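Local structure of OR486 (Synthetic construct, 4R80) at residues 38-44 with 55-61; 4-8 with 32-36. The protein is a de novo designed protein with no assigned biological function, made to adopt the cystatin fold, a four-stranded antiparallel sheet packed on one helix. All blocks are in the same frame, centred on the assembly; numbering follows the deposited sequence.

Contact 1 of 2, residues 38-44 with 55-61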
ATOM      1  N   ASN A  38       0.348  -5.761 -14.504  1.00 21.31           N
ATOM      2  CA  ASN A  38       1.100  -6.399 -13.429  1.00 22.32           C
ATOM      3  C   ASN A  38       1.442  -5.404 -12.324  1.00 24.08           C
ATOM      4  O   ASN A  38       2.227  -5.701 -11.423  1.00 16.42           O
ATOM      5  CB  ASN A  38       2.368  -7.068 -13.964  1.00 18.53           C
ATOM      6  CG  ASN A  38       2.066  -8.264 -14.849  1.00 30.99           C
ATOM      7  OD1 ASN A  38       1.074  -8.964 -14.648  1.00 43.76           O
ATOM      8  ND2 ASN A  38       2.927  -8.503 -15.831  1.00 29.18           N
ATOM      9  N   THR A  39       0.852  -4.216 -12.409  1.00 21.10           N
ATOM     10  CA  THR A  39       1.079  -3.174 -11.417  1.00 21.20           C
ATOM     11  C   THR A  39      -0.176  -2.954 -10.579  1.00 22.77           C
ATOM     12  O   THR A  39      -1.262  -2.746 -11.118  1.00 14.04           O
ATOM     13  CB  THR A  39       1.474  -1.846 -12.088  1.00 27.68           C
ATOM     14  OG1 THR A  39       2.750  -1.990 -12.724  1.00 45.20           O
ATOM     15  CG2 THR A  39       1.540  -0.721 -11.066  1.00 22.24           C
ATOM     16  N   ILE A  40      -0.025  -3.002  -9.260  1.00 17.80           N
ATOM     17  CA  ILE A  40      -1.147  -2.758  -8.361  1.00 19.47           C
ATOM     18  C   ILE A  40      -0.907  -1.543  -7.468  1.00 11.46           C
ATOM     19  O   ILE A  40       0.140  -1.415  -6.831  1.00 13.43           O
ATOM     20  CB  ILE A  40      -1.465  -3.998  -7.501  1.00 14.16           C
ATOM     21  CG1 ILE A  40      -1.569  -5.241  -8.388  1.00 14.60           C
ATOM     22  CG2 ILE A  40      -2.765  -3.800  -6.739  1.00 12.40           C
ATOM     23  CD1 ILE A  40      -2.142  -6.452  -7.693  1.00 17.15           C
ATOM     24  N   ARG A  41      -1.893  -0.654  -7.426  1.00 11.02           N
ATOM     25  CA  ARG A  41      -1.798   0.575  -6.649  1.00 13.88           C
ATOM     26  C   ARG A  41      -2.632   0.483  -5.378  1.00 12.89           C
ATOM     27  O   ARG A  41      -3.844   0.283  -5.433  1.00 12.55           O
ATOM     28  CB  ARG A  41      -2.234   1.779  -7.486  1.00 16.81           C
ATOM     29  CG  ARG A  41      -1.293   2.116  -8.630  1.00 27.86           C
ATOM     30  CD  ARG A  41      -1.771   3.341  -9.392  1.00 32.62           C
ATOM     31  NE  ARG A  41      -0.826   3.748 -10.428  1.00 39.80           N
ATOM     32  CZ  ARG A  41      -0.863   3.318 -11.684  1.00 53.12           C
ATOM     33  NH1 ARG A  41      -1.801   2.463 -12.067  1.00 40.03           N
ATOM     34  NH2 ARG A  41       0.039   3.742 -12.560  1.00 49.75           N
ATOM     35  N   VAL A  42      -1.970   0.622  -4.234  1.00  9.53           N
ATOM     36  CA  VAL A  42      -2.641   0.521  -2.945  1.00 11.36           C
ATOM     37  C   VAL A  42      -2.618   1.865  -2.225  1.00 12.46           C
ATOM     38  O   VAL A  42      -1.556   2.429  -1.963  1.00 10.76           O
ATOM     39  CB  VAL A  42      -1.988  -0.547  -2.051  1.00 16.45           C
ATOM     40  CG1 VAL A  42      -2.750  -0.679  -0.743  1.00  6.95           C
ATOM     41  CG2 VAL A  42      -1.925  -1.881  -2.777  1.00  9.34           C
ATOM     42  N   GLU A  43      -3.807   2.375  -1.920  1.00 14.96           N
ATOM     43  CA  GLU A  43      -3.953   3.644  -1.224  1.00 15.29           C
ATOM     44  C   GLU A  43      -4.196   3.398   0.260  1.00 11.07           C
ATOM     45  O   GLU A  43      -5.130   2.690   0.635  1.00 15.45           O
ATOM     46  CB  GLU A  43      -5.122   4.423  -1.827  1.00 11.66           C
ATOM     47  CG  GLU A  43      -4.938   4.744  -3.302  1.00 24.83           C
ATOM     48  CD  GLU A  43      -6.156   5.403  -3.916  1.00 43.69           C
ATOM     49  OE1 GLU A  43      -6.892   6.101  -3.187  1.00 41.20           O
ATOM     50  OE2 GLU A  43      -6.390   5.205  -5.128  1.00 39.41           O
ATOM     51  N   LEU A  44      -3.354   3.988   1.106  1.00 13.91           N
ATOM     52  CA  LEU A  44      -3.481   3.815   2.548  1.00 15.06           C
ATOM     53  C   LEU A  44      -3.517   5.171   3.236  1.00 14.78           C
ATOM     54  O   LEU A  44      -2.992   6.157   2.720  1.00 13.95           O
ATOM     55  CB  LEU A  44      -2.325   2.975   3.106  1.00 12.11           C
ATOM     56  CG  LEU A  44      -2.013   1.648   2.411  1.00 11.51           C
ATOM     57  CD1 LEU A  44      -1.017   1.889   1.311  1.00  8.56           C
ATOM     58  CD2 LEU A  44      -1.469   0.619   3.384  1.00 15.40           C
ATOM     59  N   ILE A  55      -1.190   7.836   1.704  1.00 19.57           N
ATOM     60  CA  ILE A  55      -0.087   7.073   1.135  1.00 19.31           C
ATOM     61  C   ILE A  55      -0.515   6.251  -0.074  1.00 16.70           C
ATOM     62  O   ILE A  55      -1.507   5.525  -0.025  1.00 13.45           O
ATOM     63  CB  ILE A  55       0.519   6.114   2.178  1.00 18.24           C
ATOM     64  CG1 ILE A  55       0.827   6.861   3.478  1.00 21.04           C
ATOM     65  CG2 ILE A  55       1.760   5.432   1.621  1.00 24.52           C
ATOM     66  CD1 ILE A  55       1.517   6.015   4.522  1.00 28.71           C
ATOM     67  N   THR A  56       0.235   6.386  -1.163  1.00 16.56           N
ATOM     68  CA  THR A  56       0.036   5.561  -2.347  1.00 15.14           C
ATOM     69  C   THR A  56       1.282   4.725  -2.619  1.00 15.85           C
ATOM     70  O   THR A  56       2.357   5.268  -2.865  1.00 10.97           O
ATOM     71  CB  THR A  56      -0.279   6.418  -3.585  1.00 21.11           C
ATOM     72  OG1 THR A  56      -1.493   7.148  -3.371  1.00 24.13           O
ATOM     73  CG2 THR A  56      -0.430   5.537  -4.816  1.00 23.67           C
ATOM     74  N   VAL A  57       1.136   3.407  -2.561  1.00 16.43           N
ATOM     75  CA  VAL A  57       2.246   2.500  -2.846  1.00 16.62           C
ATOM     76  C   VAL A  57       1.985   1.642  -4.082  1.00 16.35           C
ATOM     77  O   VAL A  57       0.962   0.964  -4.180  1.00 22.74           O
ATOM     78  CB  VAL A  57       2.572   1.606  -1.641  1.00  9.42           C
ATOM     79  CG1 VAL A  57       1.305   1.102  -1.033  1.00 26.38           C
ATOM     80  CG2 VAL A  57       3.470   0.450  -2.055  1.00  8.90           C
ATOM     81  N   GLU A  58       2.912   1.696  -5.032  1.00 13.21           N
ATOM     82  CA  GLU A  58       2.836   0.879  -6.237  1.00 13.55           C
ATOM     83  C   GLU A  58       3.544  -0.465  -6.072  1.00 18.59           C
ATOM     84  O   GLU A  58       4.758  -0.518  -5.883  1.00 10.69           O
ATOM     85  CB  GLU A  58       3.407   1.637  -7.434  1.00 11.82           C
ATOM     86  CG  GLU A  58       2.670   2.923  -7.743  1.00 36.10           C
ATOM     87  CD  GLU A  58       3.253   3.651  -8.935  1.00 55.85           C
ATOM     88  OE1 GLU A  58       4.257   3.165  -9.496  1.00 66.05           O
ATOM     89  OE2 GLU A  58       2.706   4.709  -9.310  1.00 54.59           O
ATOM     90  N   VAL A  59       2.773  -1.547  -6.132  1.00 14.14           N
ATOM     91  CA  VAL A  59       3.323  -2.893  -6.018  1.00 11.93           C
ATOM     92  C   VAL A  59       3.387  -3.541  -7.395  1.00 17.50           C
ATOM     93  O   VAL A  59       2.426  -3.494  -8.163  1.00 14.84           O
ATOM     94  CB  VAL A  59       2.464  -3.770  -5.087  1.00 19.10           C
ATOM     95  CG1 VAL A  59       3.096  -5.142  -4.916  1.00  7.40           C
ATOM     96  CG2 VAL A  59       2.278  -3.086  -3.737  1.00 16.80           C
ATOM     97  N   GLU A  60       4.539  -4.138  -7.714  1.00 13.21           N
ATOM     98  CA  GLU A  60       4.729  -4.783  -9.008  1.00 13.30           C
ATOM     99  C   GLU A  60       4.831  -6.304  -8.912  1.00 18.21           C
ATOM    100  O   GLU A  60       5.557  -6.839  -8.076  1.00 12.87           O
ATOM    101  CB  GLU A  60       5.964  -4.216  -9.709  1.00 13.64           C
ATOM    102  CG  GLU A  60       6.210  -4.791 -11.096  1.00 21.57           C
ATOM    103  CD  GLU A  60       5.100  -4.458 -12.084  1.00 43.95           C
ATOM    104  OE1 GLU A  60       4.424  -3.423 -11.904  1.00 51.90           O
ATOM    105  OE2 GLU A  60       4.905  -5.233 -13.043  1.00 51.79           O
ATOM    106  N   LYS A  61       4.098  -6.993  -9.788  1.00 18.03           N
ATOM    107  CA  LYS A  61       4.168  -8.445  -9.890  1.00 20.34           C
ATOM    108  C   LYS A  61       5.168  -8.869 -10.961  1.00 28.90           C
ATOM    109  O   LYS A  61       4.968  -8.603 -12.146  1.00 27.53           O
ATOM    110  CB  LYS A  61       2.788  -9.019 -10.231  1.00 14.81           C
ATOM    111  CG  LYS A  61       2.806 -10.472 -10.690  1.00 16.27           C
ATOM    112  CD  LYS A  61       1.435 -10.912 -11.196  1.00 27.65           C
ATOM    113  CE  LYS A  61       1.447 -12.358 -11.686  1.00 25.52           C
ATOM    114  NZ  LYS A  61       1.834 -13.312 -10.615  1.00 29.72           N
TER
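Two central strands of the cystatin-fold sheet pair here as the arms of a beta hairpin, strand 39-48 with strand 51-62. The axes of segments 39-44 and 55-61 approach to 4.7 Å, with 155° between their N-to-C directions, and segments 38-44 and 55-61 bury 691 Å² between them. The register is unbroken from Thr39 opposite Glu60 to Leu44 opposite Ile55, without a bulge. Ile40-Val59, Val42-Val57 and Leu44-Ile55 are hydrogen-bonded pairs, each closed by two nearly straight backbone bonds, for example Val42 N to Val57 O at 3.0 Å and Val57 N to Val42 O at 2.9 Å. Their side chains all lie on the face covered by helix 4-22, where Ile40 touches Ala11, and Val42 and Val57 both meet Ala15. Within this apolar layer Leu44 CD1 reaches diagonally to Val57 CG1, at 3.4 Å, while Val42 CB lies 3.8 Å from the same Val57 CG1. The non-hydrogen-bonded pairs Thr39-Glu60, Arg41-Glu58 and Glu43-Thr56 put polar side chains on the other face, partly exposed. There Arg41 NE and Glu58 OE2 form only a long salt bridge of 3.8 Å; the guanidinium has a stronger partner in Gln36, bonded to Arg41 NH1. An apolar face under the helix and a polar face turned outward suit a single sheet covered on one side. Toward the open end, Lys61 N donates to Asn38 O at 2.8 Å. Beside it, Glu60 folds back, its chi2 in the p well, so that Glu60 OE1 accepts a very short 2.4 Å hydrogen bond from Thr39 OG1.

Contact 2 of 2, residues 4-8 with 32-36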
ATOM      1  N   GLU A   4      -7.539 -12.591  -9.886  1.00 14.67           N
ATOM      2  CA  GLU A   4      -7.562 -11.150  -9.664  1.00 27.63           C
ATOM      3  C   GLU A   4      -7.586 -10.744  -8.186  1.00 31.10           C
ATOM      4  O   GLU A   4      -6.859  -9.836  -7.777  1.00 26.33           O
ATOM      5  CB  GLU A   4      -8.768 -10.541 -10.389  1.00 28.94           C
ATOM      6  CG  GLU A   4      -8.912  -9.037 -10.224  1.00 31.98           C
ATOM      7  CD  GLU A   4      -7.850  -8.258 -10.973  1.00 48.58           C
ATOM      8  OE1 GLU A   4      -7.264  -8.803 -11.932  1.00 56.19           O
ATOM      9  OE2 GLU A   4      -7.602  -7.094 -10.600  1.00 65.35           O
ATOM     10  N   GLU A   5      -8.415 -11.412  -7.395  1.00 17.43           N
ATOM     11  CA  GLU A   5      -8.566 -11.078  -5.980  1.00 21.60           C
ATOM     12  C   GLU A   5      -7.385 -11.550  -5.135  1.00 18.74           C
ATOM     13  O   GLU A   5      -7.040 -10.934  -4.127  1.00 25.77           O
ATOM     14  CB  GLU A   5      -9.877 -11.662  -5.441  1.00 14.42           C
ATOM     15  CG  GLU A   5     -10.158 -11.335  -3.987  1.00 15.98           C
ATOM     16  CD  GLU A   5      -9.910  -9.879  -3.653  1.00 33.57           C
ATOM     17  OE1 GLU A   5     -10.435  -9.000  -4.368  1.00 30.50           O
ATOM     18  OE2 GLU A   5      -9.183  -9.611  -2.673  1.00 40.01           O
ATOM     19  N   GLU A   6      -6.760 -12.637  -5.568  1.00 17.77           N
ATOM     20  CA  GLU A   6      -5.618 -13.216  -4.877  1.00 23.67           C
ATOM     21  C   GLU A   6      -4.399 -12.310  -5.010  1.00 26.69           C
ATOM     22  O   GLU A   6      -3.586 -12.207  -4.093  1.00 20.55           O
ATOM     23  CB  GLU A   6      -5.324 -14.583  -5.491  1.00 19.47           C
ATOM     24  CG  GLU A   6      -4.439 -15.521  -4.696  1.00 28.37           C
ATOM     25  CD  GLU A   6      -2.958 -15.313  -4.950  1.00 49.97           C
ATOM     26  OE1 GLU A   6      -2.592 -14.642  -5.938  1.00 55.05           O
ATOM     27  OE2 GLU A   6      -2.152 -15.867  -4.174  1.00 41.25           O
ATOM     28  N   GLU A   7      -4.284 -11.652  -6.161  1.00 17.90           N
ATOM     29  CA  GLU A   7      -3.152 -10.773  -6.430  1.00 16.74           C
ATOM     30  C   GLU A   7      -3.315  -9.419  -5.752  1.00 21.73           C
ATOM     31  O   GLU A   7      -2.338  -8.820  -5.306  1.00 15.35           O
ATOM     32  CB  GLU A   7      -2.934 -10.600  -7.937  1.00 24.91           C
ATOM     33  CG  GLU A   7      -2.505 -11.873  -8.657  1.00 36.46           C
ATOM     34  CD  GLU A   7      -2.185 -11.634 -10.122  1.00 42.23           C
ATOM     35  OE1 GLU A   7      -2.312 -10.481 -10.579  1.00 31.93           O
ATOM     36  OE2 GLU A   7      -1.815 -12.599 -10.821  1.00 33.39           O
ATOM     37  N   LYS A   8      -4.552  -8.935  -5.682  1.00 20.12           N
ATOM     38  CA  LYS A   8      -4.839  -7.693  -4.978  1.00 22.09           C
ATOM     39  C   LYS A   8      -4.615  -7.863  -3.482  1.00 15.05           C
ATOM     40  O   LYS A   8      -4.161  -6.942  -2.805  1.00 14.11           O
ATOM     41  CB  LYS A   8      -6.272  -7.221  -5.235  1.00 16.56           C
ATOM     42  CG  LYS A   8      -6.535  -6.704  -6.636  1.00 13.03           C
ATOM     43  CD  LYS A   8      -8.008  -6.370  -6.807  1.00 17.67           C
ATOM     44  CE  LYS A   8      -8.237  -5.451  -7.990  1.00 21.28           C
ATOM     45  NZ  LYS A   8      -9.679  -5.133  -8.165  1.00 25.19           N
ATOM     46  N   ARG A  32      -8.184   1.771  -0.802  1.00 13.70           N
ATOM     47  CA  ARG A  32      -8.462   1.299  -2.152  1.00 12.44           C
ATOM     48  C   ARG A  32      -7.304   0.509  -2.744  1.00 15.13           C
ATOM     49  O   ARG A  32      -6.137   0.867  -2.582  1.00 12.62           O
ATOM     50  CB  ARG A  32      -8.844   2.460  -3.075  1.00 21.41           C
ATOM     51  CG  ARG A  32      -9.652   2.027  -4.290  1.00 23.25           C
ATOM     52  CD  ARG A  32     -10.053   3.213  -5.149  1.00 32.65           C
ATOM     53  NE  ARG A  32      -9.050   3.527  -6.160  1.00 43.20           N
ATOM     54  CZ  ARG A  32      -9.077   3.059  -7.404  1.00 46.61           C
ATOM     55  NH1 ARG A  32     -10.059   2.256  -7.791  1.00 44.06           N
ATOM     56  NH2 ARG A  32      -8.124   3.395  -8.262  1.00 50.78           N
ATOM     57  N   VAL A  33      -7.644  -0.577  -3.427  1.00 22.93           N
ATOM     58  CA  VAL A  33      -6.665  -1.368  -4.152  1.00 21.15           C
ATOM     59  C   VAL A  33      -7.077  -1.425  -5.615  1.00 18.72           C
ATOM     60  O   VAL A  33      -8.212  -1.775  -5.937  1.00 23.67           O
ATOM     61  CB  VAL A  33      -6.566  -2.797  -3.587  1.00 14.14           C
ATOM     62  CG1 VAL A  33      -5.552  -3.611  -4.372  1.00 14.48           C
ATOM     63  CG2 VAL A  33      -6.201  -2.758  -2.109  1.00 17.16           C
ATOM     64  N   GLN A  34      -6.151  -1.076  -6.500  1.00 16.15           N
ATOM     65  CA  GLN A  34      -6.438  -1.035  -7.927  1.00 15.51           C
ATOM     66  C   GLN A  34      -5.343  -1.712  -8.737  1.00 16.36           C
ATOM     67  O   GLN A  34      -4.156  -1.483  -8.508  1.00 14.27           O
ATOM     68  CB  GLN A  34      -6.613   0.407  -8.403  1.00 17.78           C
ATOM     69  CG  GLN A  34      -6.915   0.520  -9.887  1.00 39.98           C
ATOM     70  CD  GLN A  34      -6.356   1.785 -10.500  1.00 37.61           C
ATOM     71  OE1 GLN A  34      -6.119   2.771  -9.805  1.00 53.50           O
ATOM     72  NE2 GLN A  34      -6.131   1.761 -11.808  1.00 33.87           N
ATOM     73  N   LYS A  35      -5.750  -2.539  -9.692  1.00 18.95           N
ATOM     74  CA  LYS A  35      -4.807  -3.297 -10.499  1.00 19.34           C
ATOM     75  C   LYS A  35      -4.812  -2.831 -11.948  1.00 16.32           C
ATOM     76  O   LYS A  35      -5.868  -2.659 -12.556  1.00 10.27           O
ATOM     77  CB  LYS A  35      -5.124  -4.790 -10.432  1.00 22.06           C
ATOM     78  CG  LYS A  35      -4.161  -5.658 -11.219  1.00 24.92           C
ATOM     79  CD  LYS A  35      -4.505  -7.127 -11.071  1.00 26.35           C
ATOM     80  CE  LYS A  35      -3.533  -7.995 -11.835  1.00 28.10           C
ATOM     81  NZ  LYS A  35      -3.695  -7.845 -13.308  1.00 37.28           N
ATOM     82  N   GLN A  36      -3.615  -2.633 -12.489  1.00 20.70           N
ATOM     83  CA  GLN A  36      -3.438  -2.247 -13.881  1.00 21.48           C
ATOM     84  C   GLN A  36      -2.301  -3.068 -14.480  1.00 18.09           C
ATOM     85  O   GLN A  36      -1.132  -2.708 -14.357  1.00 17.92           O
ATOM     86  CB  GLN A  36      -3.117  -0.755 -13.981  1.00 23.99           C
ATOM     87  CG  GLN A  36      -2.979  -0.238 -15.402  1.00 25.06           C
ATOM     88  CD  GLN A  36      -2.408   1.165 -15.462  1.00 30.48           C
ATOM     89  OE1 GLN A  36      -1.961   1.710 -14.453  1.00 37.06           O
ATOM     90  NE2 GLN A  36      -2.418   1.758 -16.652  1.00 22.43           N
TER
HETATM   91  O   HOH W   1     -10.347  -3.200  -5.782  1.00 19.14           O
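Glu4, in the first turn of helix 4-22, extends its carboxylate to the edge strand 28-36: Glu4 OE2 lies 3.1 Å from Lys35 CD, and Glu4 OE1 makes a long salt bridge of 3.9 Å with Lys35 NZ. One turn before Lys8, it also accepts the helical bond from Lys8 N to Glu4 O, 3.2 Å. Glu7 points toward the strand and brings Glu7 OE1 to 3.0 Å from Lys35 CE; Lys35 NZ itself is hydrogen-bonded to Gly37 O. Lys8 comes closest in backbone terms, with its CA 6.6 Å from that of Val33, and packs Lys8 CB on Val33 CG1 at 3.8 Å. Its extended chain ends at a water, 3.1 Å from Lys8 NZ, which donates to Val33 O at 2.6 Å. A long salt bridge from Lys8 NZ to Glu4 OE2, 3.8 Å, completes a Glu4-Lys8-Lys35 network. This salt-bridge network, at the edge of aliphatic packing, joins the start of the helix to the edge strand of the helix-on-sheet cystatin fold.

In the fold
Contact 2 comes first along the chain and closes before contact 1 opens, so the two are in series: helix 4-22 meets the outermost strand 28-36, and the next two strands then pair. Their centres lie about 9 Å apart, and they share one antiparallel sheet in which strands 28-36 and 39-48 are neighbours. They are directly joined: Arg41 N lies 2.6 Å from Gln34 O, a probable hydrogen bond, and Ile40 CD1 packs 3.4 Å from Glu7 O of the helix. Contact 1 thus belongs to the sheet's middle, contact 2 to the helix-sheet border, and together they sample both layers of the designed fold.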